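Local structure of sesquisabinene B synthase 2 (6A2A) at residues P404-Y409 / L475-C480; E408-A413 / S452-R457; A123-F128 / D141-F146. The protein probably cyclises farnesyl diphosphate to the sesquiterpene sesquisabinene B, using magnesium or manganese ions as cofactor. All blocks are in the same frame, centred on the assembly; numbering follows the deposited sequence.

Interaction 1: residues P404-Y409 / L475-C480; sequences PTLEEY and LKSIQC
The Y409 ring meets C480 obliquely in a sulfur-aromatic contact, with SG of C480 4.2 Å from the ring centroid and 33° off its normal. The opposite face carries CB of A413. The turn into helix 477-485 and its first residue meet the phenol end at a slant, from the side of C480: O of L475 lies 3.1 Å from CE1 of Y409, and OG of S477 lies 3.5 Å from CE2 of Y409. The ring gets there because CG of Y409 stands anti to its backbone N (chi1 167°). The phenol oxygen accepts a hydrogen bond from a water that accepts one from NZ of K476, while D461 OD2 is the shared hydrogen-bond partner of Y409 OH and S477 OG.

Next to the ring, CD of P404 packs 3.6 Å from CD2 of L475, the two side chains crossing at about a right angle, and CD1 of L406 rests 3.6 Å from O of S477. A second water bridges P404 O and C480 O, the leg to P404 being doubtfully short. T405 and E408 form a capping box that starts helix 406-416: E408 N binds OG1 of T405 at 3.0 Å, and T405 N returns a bond to OE1 of E408.

The contact lies beside the metal site of the class I terpene synthase domain, the L475 side chain being about 4 Å from that of the magnesium ligand E394. W397 of helix 377-400 touches P404 and L475, helix 489-510 packs on L406 through I496 and L499, and helix 447-462 meets S477 through I458.

Interaction 2: residues E408-A413 / S452-R457; sequences EYLDNA and SCILCR
R457 reaches across to A413 and donates from NE to the backbone O of A413, at 2.9 Å and nearly straight (165°). The oxygen lies in the guanidinium plane, at its edge, but the donor stands 48° above the carbonyl plane, so the bond misses the usual lone-pair direction. CG of R457 is anti to its backbone N, and bends at chi2 and chi3 fold the chain so that its methylenes lie against the other helix before the guanidinium turns to the carbonyl. CD of R457 sits 3.6 Å from CB of A413. OH of Y409 comes within 3.5 Å of CD of R457, ring and arginine crossing at about a right angle. CD2 of L410 packs 3.9 Å from CG of R457, while its other methyl, CD1 of L410, makes a looser contact at 4.5 Å with CG2 of I454.

The second shell fixes the guanidinium's far end. D461 forms a salt bridge from OD1 to NH1 of R457 and bonds Y409 OH through OD2, so one carboxylate holds both groups. S416 OG adds weak hydrogen bonds to NH2 of R457 and to A413 O. That carbonyl belongs to the last turn of helix 406-416, whose negative end would probably favour the cation.

Helix 447-462 carries what fits the NSE/DTE metal-binding motif of class I terpene synthases, where D461 directly follows the magnesium ligand N460. The A413 side chain lies about 4 Å from that of E394, and R457's about 5 Å from N460's. The two segments cross nearly at right angles (108°), their axes 9.7 Å apart at closest approach. W503 of helix 489-510 touches I454, and helix 377-400 backs A413 through E394.

Interaction 3: residues A123-F128 / D141-F146; sequences ATSLRF and DVFERF
T124 and V142 bring the two backbones closest, 7.3 Å between their CA atoms, where helix 121-133 meets a 3-10 segment in the largely helical N-terminal domain of the terpene synthase fold. The two differ in pitch: F128 N bonds T124 O in the helix, whereas F146 N reaches only three residues back to F143 O. The main side-chain motif is a T-shaped (edge-to-face) pair, the edge of F143 directed at the face of F128, with centroids 5.2 Å apart and planes at 64°. CE2 of F143 lies over that face, offset toward the rim, and 3.7 Å from CD2 of F128. CG of F128 is anti to its backbone N (chi1 174°), which swings the ring toward the 3-10 segment. CG2 of V142 touches CD2 of F128 and, 3.8 Å away, CG2 of T124. An alanine in place of F128 would probably open a gap beside CE2 of F143 and CG2 of V142, leaving the F143 ring without its aromatic mate. L166 of helix 160-170 and L180 of helix 178-192 also touch F143, so the pair joins the 3-10 segment to the surrounding helices. OG of S125, bonded to L121 O, sits at the edge of F143, 3.5 Å from its CE1. Similarly, T124 OG1, hydrogen-bonded to N120 O, approaches the F146 edge, 3.9 Å from CZ of F146.

Interaction 3 comes first and closes a short loop of 12 residues, folding the 3-10 segment back on helix 121-133 in the N-terminal domain. Later, helix 406-416 and the residues leading into it open both remaining contacts, which share E408 and Y409. Both lie within the metal-binding domain and tie helix 406-416 to two successive helices: interaction 2 closes first, on helix 447-462, and interaction 1 follows on the start of helix 477-485, so the shorter loop falls within the longer. Their centres are 10 Å apart, and they touch where S477 OG meets CD2 of L410 at 3.7 Å. Interaction 3 stands apart, its centre 38 Å and 34 Å from those of interactions 1 and 2.

Interaction 1: residues P404-Y409 / L475-C480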
loop_
_atom_site.group_PDB
_atom_site.type_symbol
_atom_site.label_atom_id
_atom_site.label_comp_id
_atom_site.label_asym_id
_atom_site.label_seq_id
_atom_site.Cartn_x
_atom_site.Cartn_y
_atom_site.Cartn_z
ATOM N N PRO A 404 18.068 37.925 8.503
ATOM C CA PRO A 404 19.133 37.531 7.599
ATOM C C PRO A 404 19.126 38.398 6.332
ATOM O O PRO A 404 18.129 39.008 5.982
ATOM C CB PRO A 404 18.807 36.071 7.245
ATOM C CG PRO A 404 17.314 36.046 7.324
ATOM C CD PRO A 404 17.006 36.926 8.524
ATOM N N THR A 405 20.281 38.474 5.687
ATOM C CA THR A 405 20.371 39.030 4.376
ATOM C C THR A 405 19.632 38.113 3.407
ATOM O O THR A 405 19.457 36.912 3.716
ATOM C CB THR A 405 21.807 39.102 3.855
ATOM O OG1 THR A 405 22.412 37.822 3.991
ATOM C CG2 THR A 405 22.658 40.113 4.596
ATOM N N LEU A 406 19.330 38.626 2.236
ATOM C CA LEU A 406 18.722 37.750 1.227
ATOM C C LEU A 406 19.638 36.565 0.927
ATOM O O LEU A 406 19.168 35.419 0.848
ATOM C CB LEU A 406 18.423 38.526 -0.052
ATOM C CG LEU A 406 17.786 37.692 -1.147
ATOM C CD1 LEU A 406 16.394 37.229 -0.688
ATOM C CD2 LEU A 406 17.695 38.449 -2.439
ATOM N N GLU A 407 20.940 36.801 0.798
ATOM C CA GLU A 407 21.825 35.679 0.431
ATOM C C GLU A 407 21.906 34.671 1.603
ATOM O O GLU A 407 21.840 33.473 1.332
ATOM C CB GLU A 407 23.194 36.148 -0.090
ATOM C CG GLU A 407 23.477 35.683 -1.544
ATOM C CD GLU A 407 23.082 36.619 -2.697
ATOM O OE1 GLU A 407 22.642 37.780 -2.397
ATOM O OE2 GLU A 407 23.229 36.206 -3.915
ATOM N N GLU A 408 21.946 35.077 2.873
ATOM C CA GLU A 408 21.998 34.094 3.943
ATOM C C GLU A 408 20.654 33.340 4.031
ATOM O O GLU A 408 20.628 32.111 4.323
ATOM C CB GLU A 408 22.482 34.643 5.295
ATOM C CG GLU A 408 21.510 35.470 6.093
ATOM C CD GLU A 408 22.088 36.083 7.375
ATOM O OE1 GLU A 408 22.465 37.301 7.360
ATOM O OE2 GLU A 408 22.201 35.333 8.370
ATOM N N TYR A 409 19.576 34.061 3.842
ATOM C CA TYR A 409 18.232 33.433 3.842
ATOM C C TYR A 409 18.110 32.393 2.712
ATOM O O TYR A 409 17.747 31.244 2.966
ATOM C CB TYR A 409 17.172 34.524 3.728
ATOM C CG TYR A 409 15.817 33.967 3.396
ATOM C CD1 TYR A 409 15.060 33.377 4.372
ATOM C CD2 TYR A 409 15.320 34.027 2.099
ATOM C CE1 TYR A 409 13.816 32.836 4.084
ATOM C CE2 TYR A 409 14.060 33.557 1.812
ATOM C CZ TYR A 409 13.349 32.890 2.786
ATOM O OH TYR A 409 12.106 32.401 2.523
ATOM N N LEU A 475 11.491 36.412 7.402
ATOM C CA LEU A 475 12.103 35.251 6.843
ATOM C C LEU A 475 11.412 34.883 5.544
ATOM O O LEU A 475 11.100 33.713 5.363
ATOM C CB LEU A 475 12.022 34.087 7.845
ATOM C CG LEU A 475 12.704 34.315 9.193
ATOM C CD1 LEU A 475 13.045 32.974 9.854
ATOM C CD2 LEU A 475 13.951 35.152 9.052
ATOM N N LYS A 476 11.213 35.869 4.666
ATOM C CA LYS A 476 10.824 35.616 3.324
ATOM C C LYS A 476 11.648 36.529 2.401
ATOM O O LYS A 476 12.129 37.543 2.843
ATOM C CB LYS A 476 9.318 35.890 3.181
ATOM C CG LYS A 476 8.394 34.959 3.948
ATOM C CD LYS A 476 8.207 33.623 3.279
ATOM C CE LYS A 476 7.413 32.627 4.107
ATOM N NZ LYS A 476 8.279 31.547 4.642
ATOM N N SER A 477 11.828 36.117 1.157
ATOM C CA SER A 477 12.659 36.814 0.197
ATOM C C SER A 477 12.526 38.338 0.103
ATOM O O SER A 477 13.467 39.037 0.241
ATOM C CB SER A 477 12.501 36.201 -1.202
ATOM O OG SER A 477 12.812 34.855 -1.243
ATOM N N ILE A 478 11.335 38.807 -0.173
ATOM C CA ILE A 478 11.123 40.230 -0.324
ATOM C C ILE A 478 11.534 40.999 0.926
ATOM O O ILE A 478 12.303 41.876 0.838
ATOM C CB ILE A 478 9.683 40.560 -0.713
ATOM C CG1 ILE A 478 9.325 39.924 -2.039
ATOM C CG2 ILE A 478 9.494 42.048 -0.841
ATOM C CD1 ILE A 478 7.859 39.881 -2.325
ATOM N N GLN A 479 11.040 40.593 2.081
ATOM C CA GLN A 479 11.343 41.257 3.326
ATOM C C GLN A 479 12.814 41.241 3.634
ATOM O O GLN A 479 13.347 42.219 4.061
ATOM C CB GLN A 479 10.527 40.719 4.497
ATOM C CG GLN A 479 10.614 41.553 5.761
ATOM C CD GLN A 479 10.078 42.960 5.615
ATOM O OE1 GLN A 479 8.982 43.164 5.171
ATOM N NE2 GLN A 479 10.874 43.918 5.977
ATOM N N CYS A 480 13.471 40.128 3.380
ATOM C CA CYS A 480 14.894 40.048 3.601
ATOM C C CYS A 480 15.642 41.086 2.780
ATOM O O CYS A 480 16.543 41.685 3.254
ATOM C CB CYS A 480 15.441 38.677 3.231
ATOM S SG CYS A 480 15.127 37.427 4.420
HETATM O O HOH W 1 18.410 41.384 5.365
HETATM O O HOH W 2 11.124 30.416 4.351
#

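Interaction 2: residues E408-A413 / S452-R457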
loop_
_atom_site.group_PDB
_atom_site.type_symbol
_atom_site.label_atom_id
_atom_site.label_comp_id
_atom_site.label_asym_id
_atom_site.label_seq_id
_atom_site.Cartn_x
_atom_site.Cartn_y
_atom_site.Cartn_z
ATOM N N GLU A 408 21.946 35.077 2.873
ATOM C CA GLU A 408 21.998 34.094 3.943
ATOM C C GLU A 408 20.654 33.340 4.031
ATOM O O GLU A 408 20.628 32.111 4.323
ATOM C CB GLU A 408 22.482 34.643 5.295
ATOM C CG GLU A 408 21.510 35.470 6.093
ATOM C CD GLU A 408 22.088 36.083 7.375
ATOM O OE1 GLU A 408 22.465 37.301 7.360
ATOM O OE2 GLU A 408 22.201 35.333 8.370
ATOM N N TYR A 409 19.576 34.061 3.842
ATOM C CA TYR A 409 18.232 33.433 3.842
ATOM C C TYR A 409 18.110 32.393 2.712
ATOM O O TYR A 409 17.747 31.244 2.966
ATOM C CB TYR A 409 17.172 34.524 3.728
ATOM C CG TYR A 409 15.817 33.967 3.396
ATOM C CD1 TYR A 409 15.060 33.377 4.372
ATOM C CD2 TYR A 409 15.320 34.027 2.099
ATOM C CE1 TYR A 409 13.816 32.836 4.084
ATOM C CE2 TYR A 409 14.060 33.557 1.812
ATOM C CZ TYR A 409 13.349 32.890 2.786
ATOM O OH TYR A 409 12.106 32.401 2.523
ATOM N N LEU A 410 18.468 32.731 1.479
ATOM C CA LEU A 410 18.218 31.810 0.354
ATOM C C LEU A 410 19.108 30.584 0.436
ATOM O O LEU A 410 18.699 29.497 0.027
ATOM C CB LEU A 410 18.420 32.500 -1.003
ATOM C CG LEU A 410 17.369 33.517 -1.397
ATOM C CD1 LEU A 410 17.752 34.173 -2.706
ATOM C CD2 LEU A 410 15.968 32.883 -1.517
ATOM N N ASP A 411 20.333 30.717 0.975
ATOM C CA ASP A 411 21.176 29.514 1.052
ATOM C C ASP A 411 20.532 28.439 1.921
ATOM O O ASP A 411 20.720 27.269 1.648
ATOM C CB ASP A 411 22.562 29.878 1.536
ATOM C CG ASP A 411 23.510 30.273 0.338
ATOM O OD1 ASP A 411 23.396 29.713 -0.820
ATOM O OD2 ASP A 411 24.348 31.185 0.578
ATOM N N ASN A 412 19.799 28.827 2.951
ATOM C CA ASN A 412 19.056 27.888 3.772
ATOM C C ASN A 412 17.667 27.597 3.181
ATOM O O ASN A 412 17.213 26.448 3.253
ATOM C CB ASN A 412 18.926 28.404 5.189
ATOM C CG ASN A 412 18.306 27.411 6.128
ATOM O OD1 ASN A 412 18.949 26.406 6.438
ATOM N ND2 ASN A 412 17.121 27.717 6.604
ATOM N N ALA A 413 16.978 28.600 2.625
ATOM C CA ALA A 413 15.586 28.445 2.228
ATOM C C ALA A 413 15.413 27.641 0.928
ATOM O O ALA A 413 14.328 27.101 0.639
ATOM C CB ALA A 413 14.960 29.831 2.151
ATOM N N SER A 452 17.246 25.485 -9.853
ATOM C CA SER A 452 15.876 24.951 -9.678
ATOM C C SER A 452 15.409 25.134 -8.232
ATOM O O SER A 452 14.350 25.661 -8.039
ATOM C CB SER A 452 15.805 23.524 -10.098
ATOM O OG SER A 452 14.531 22.992 -9.900
ATOM N N CYS A 453 16.198 24.736 -7.259
ATOM C CA CYS A 453 15.749 24.880 -5.853
ATOM C C CYS A 453 15.609 26.359 -5.487
ATOM O O CYS A 453 14.670 26.677 -4.835
ATOM C CB CYS A 453 16.700 24.168 -4.901
ATOM S SG CYS A 453 16.837 22.410 -5.294
ATOM N N ILE A 454 16.533 27.205 -5.872
ATOM C CA ILE A 454 16.372 28.638 -5.523
ATOM C C ILE A 454 15.101 29.163 -6.202
ATOM O O ILE A 454 14.355 29.851 -5.553
ATOM C CB ILE A 454 17.617 29.457 -5.902
ATOM C CG1 ILE A 454 18.812 29.035 -5.057
ATOM C CG2 ILE A 454 17.334 30.930 -5.733
ATOM C CD1 ILE A 454 20.078 29.770 -5.376
ATOM N N LEU A 455 14.909 28.829 -7.463
ATOM C CA LEU A 455 13.684 29.284 -8.160
ATOM C C LEU A 455 12.420 28.875 -7.400
ATOM O O LEU A 455 11.522 29.719 -7.157
ATOM C CB LEU A 455 13.692 28.736 -9.592
ATOM C CG LEU A 455 14.514 29.578 -10.565
ATOM C CD1 LEU A 455 14.809 28.795 -11.825
ATOM C CD2 LEU A 455 13.782 30.883 -10.875
ATOM N N CYS A 456 12.324 27.609 -6.984
ATOM C CA CYS A 456 11.112 27.144 -6.313
ATOM C C CYS A 456 10.855 27.968 -5.040
ATOM O O CYS A 456 9.703 28.368 -4.732
ATOM C CB CYS A 456 11.215 25.650 -6.013
ATOM S SG CYS A 456 11.144 24.612 -7.491
ATOM N N ARG A 457 11.942 28.249 -4.293
ATOM C CA ARG A 457 11.864 29.048 -3.087
ATOM C C ARG A 457 11.453 30.491 -3.390
ATOM O O ARG A 457 10.475 30.978 -2.806
ATOM C CB ARG A 457 13.185 29.019 -2.313
ATOM C CG ARG A 457 13.277 30.041 -1.199
ATOM C CD ARG A 457 12.210 30.143 -0.167
ATOM N NE ARG A 457 12.012 28.913 0.605
ATOM C CZ ARG A 457 11.007 28.657 1.407
ATOM N NH1 ARG A 457 9.932 29.437 1.430
ATOM N NH2 ARG A 457 11.037 27.538 2.131
#

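Interaction 3: residues A123-F128 / D141-F146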
loop_
_atom_site.group_PDB
_atom_site.type_symbol
_atom_site.label_atom_id
_atom_site.label_comp_id
_atom_site.label_asym_id
_atom_site.label_seq_id
_atom_site.Cartn_x
_atom_site.Cartn_y
_atom_site.Cartn_z
ATOM N N ALA A 123 7.299 34.253 -37.291
ATOM C CA ALA A 123 8.027 33.109 -37.741
ATOM C C ALA A 123 9.437 33.092 -37.144
ATOM O O ALA A 123 9.928 32.002 -36.810
ATOM C CB ALA A 123 8.133 33.099 -39.254
ATOM N N THR A 124 10.025 34.243 -37.048
ATOM C CA THR A 124 11.375 34.361 -36.558
ATOM C C THR A 124 11.390 33.918 -35.088
ATOM O O THR A 124 12.274 33.138 -34.675
ATOM C CB THR A 124 11.935 35.777 -36.647
ATOM O OG1 THR A 124 12.074 36.210 -38.021
ATOM C CG2 THR A 124 13.307 35.861 -35.999
ATOM N N SER A 125 10.396 34.392 -34.368
ATOM C CA SER A 125 10.257 34.190 -32.903
ATOM C C SER A 125 9.968 32.724 -32.645
ATOM O O SER A 125 10.605 32.071 -31.786
ATOM C CB SER A 125 9.133 35.072 -32.354
ATOM O OG SER A 125 9.387 36.471 -32.384
ATOM N N LEU A 126 8.931 32.192 -33.300
ATOM C CA LEU A 126 8.589 30.796 -33.182
ATOM C C LEU A 126 9.801 29.905 -33.527
ATOM O O LEU A 126 10.118 28.951 -32.822
ATOM C CB LEU A 126 7.375 30.451 -34.042
ATOM C CG LEU A 126 6.866 29.029 -33.905
ATOM C CD1 LEU A 126 6.354 28.756 -32.478
ATOM C CD2 LEU A 126 5.769 28.720 -34.880
ATOM N N ARG A 127 10.486 30.201 -34.616
ATOM C CA ARG A 127 11.622 29.388 -34.970
ATOM C C ARG A 127 12.694 29.456 -33.864
ATOM O O ARG A 127 13.247 28.414 -33.505
ATOM C CB ARG A 127 12.193 29.901 -36.302
ATOM C CG ARG A 127 13.341 29.058 -36.844
ATOM C CD ARG A 127 13.902 29.695 -38.112
ATOM N NE ARG A 127 15.145 29.010 -38.482
ATOM C CZ ARG A 127 16.352 29.422 -38.150
ATOM N NH1 ARG A 127 16.526 30.448 -37.334
ATOM N NH2 ARG A 127 17.401 28.797 -38.660
ATOM N N PHE A 128 12.996 30.648 -33.399
ATOM C CA PHE A 128 13.953 30.864 -32.335
ATOM C C PHE A 128 13.589 29.990 -31.135
ATOM O O PHE A 128 14.442 29.255 -30.553
ATOM C CB PHE A 128 14.011 32.332 -31.937
ATOM C CG PHE A 128 14.874 32.639 -30.731
ATOM C CD1 PHE A 128 14.368 32.535 -29.434
ATOM C CD2 PHE A 128 16.210 32.997 -30.870
ATOM C CE1 PHE A 128 15.164 32.813 -28.338
ATOM C CE2 PHE A 128 17.010 33.252 -29.770
ATOM C CZ PHE A 128 16.483 33.164 -28.496
ATOM N N ASP A 141 20.733 37.693 -32.208
ATOM C CA ASP A 141 20.867 38.602 -33.360
ATOM C C ASP A 141 19.760 38.499 -34.416
ATOM O O ASP A 141 19.545 39.461 -35.188
ATOM C CB ASP A 141 22.241 38.298 -34.029
ATOM C CG ASP A 141 23.413 38.400 -33.033
ATOM O OD1 ASP A 141 23.536 37.512 -32.112
ATOM O OD2 ASP A 141 24.206 39.359 -33.179
ATOM N N VAL A 142 19.113 37.353 -34.529
ATOM C CA VAL A 142 17.958 37.214 -35.435
ATOM C C VAL A 142 16.896 38.292 -35.175
ATOM O O VAL A 142 16.067 38.538 -36.109
ATOM C CB VAL A 142 17.298 35.830 -35.404
ATOM C CG1 VAL A 142 18.256 34.726 -35.803
ATOM C CG2 VAL A 142 16.599 35.571 -34.064
ATOM N N PHE A 143 16.859 38.918 -33.996
ATOM C CA PHE A 143 15.828 39.910 -33.688
ATOM C C PHE A 143 16.301 41.307 -34.038
ATOM O O PHE A 143 15.480 42.210 -33.986
ATOM C CB PHE A 143 15.358 39.844 -32.229
ATOM C CG PHE A 143 14.676 38.549 -31.929
ATOM C CD1 PHE A 143 13.407 38.268 -32.423
ATOM C CD2 PHE A 143 15.312 37.584 -31.167
ATOM C CE1 PHE A 143 12.799 37.061 -32.159
ATOM C CE2 PHE A 143 14.710 36.374 -30.930
ATOM C CZ PHE A 143 13.453 36.108 -31.422
ATOM N N GLU A 144 17.575 41.489 -34.484
ATOM C CA GLU A 144 18.136 42.864 -34.578
ATOM C C GLU A 144 17.349 43.693 -35.613
ATOM O O GLU A 144 17.200 44.884 -35.449
ATOM C CB GLU A 144 19.617 42.835 -34.976
ATOM C CG GLU A 144 20.216 44.223 -35.156
ATOM C CD GLU A 144 20.391 44.993 -33.855
ATOM O OE1 GLU A 144 20.040 46.205 -33.813
ATOM O OE2 GLU A 144 20.878 44.376 -32.863
ATOM N N ARG A 145 16.944 43.028 -36.680
ATOM C CA ARG A 145 16.246 43.661 -37.785
ATOM C C ARG A 145 14.882 44.192 -37.448
ATOM O O ARG A 145 14.321 44.929 -38.202
ATOM C CB ARG A 145 16.185 42.769 -38.993
ATOM C CG ARG A 145 15.020 41.861 -39.019
ATOM C CD ARG A 145 15.051 40.951 -40.209
ATOM N NE ARG A 145 16.357 40.392 -40.437
ATOM C CZ ARG A 145 16.989 40.365 -41.604
ATOM N NH1 ARG A 145 16.437 40.843 -42.697
ATOM N NH2 ARG A 145 18.180 39.829 -41.663
ATOM N N PHE A 146 14.377 43.832 -36.284
ATOM C CA PHE A 146 13.105 44.329 -35.827
ATOM C C PHE A 146 13.299 45.539 -34.938
ATOM O O PHE A 146 12.383 46.026 -34.366
ATOM C CB PHE A 146 12.294 43.222 -35.155
ATOM C CG PHE A 146 11.970 42.085 -36.057
ATOM C CD1 PHE A 146 10.938 42.165 -36.941
ATOM C CD2 PHE A 146 12.716 40.947 -36.052
ATOM C CE1 PHE A 146 10.644 41.125 -37.761
ATOM C CE2 PHE A 146 12.434 39.915 -36.886
ATOM C CZ PHE A 146 11.393 40.000 -37.743
#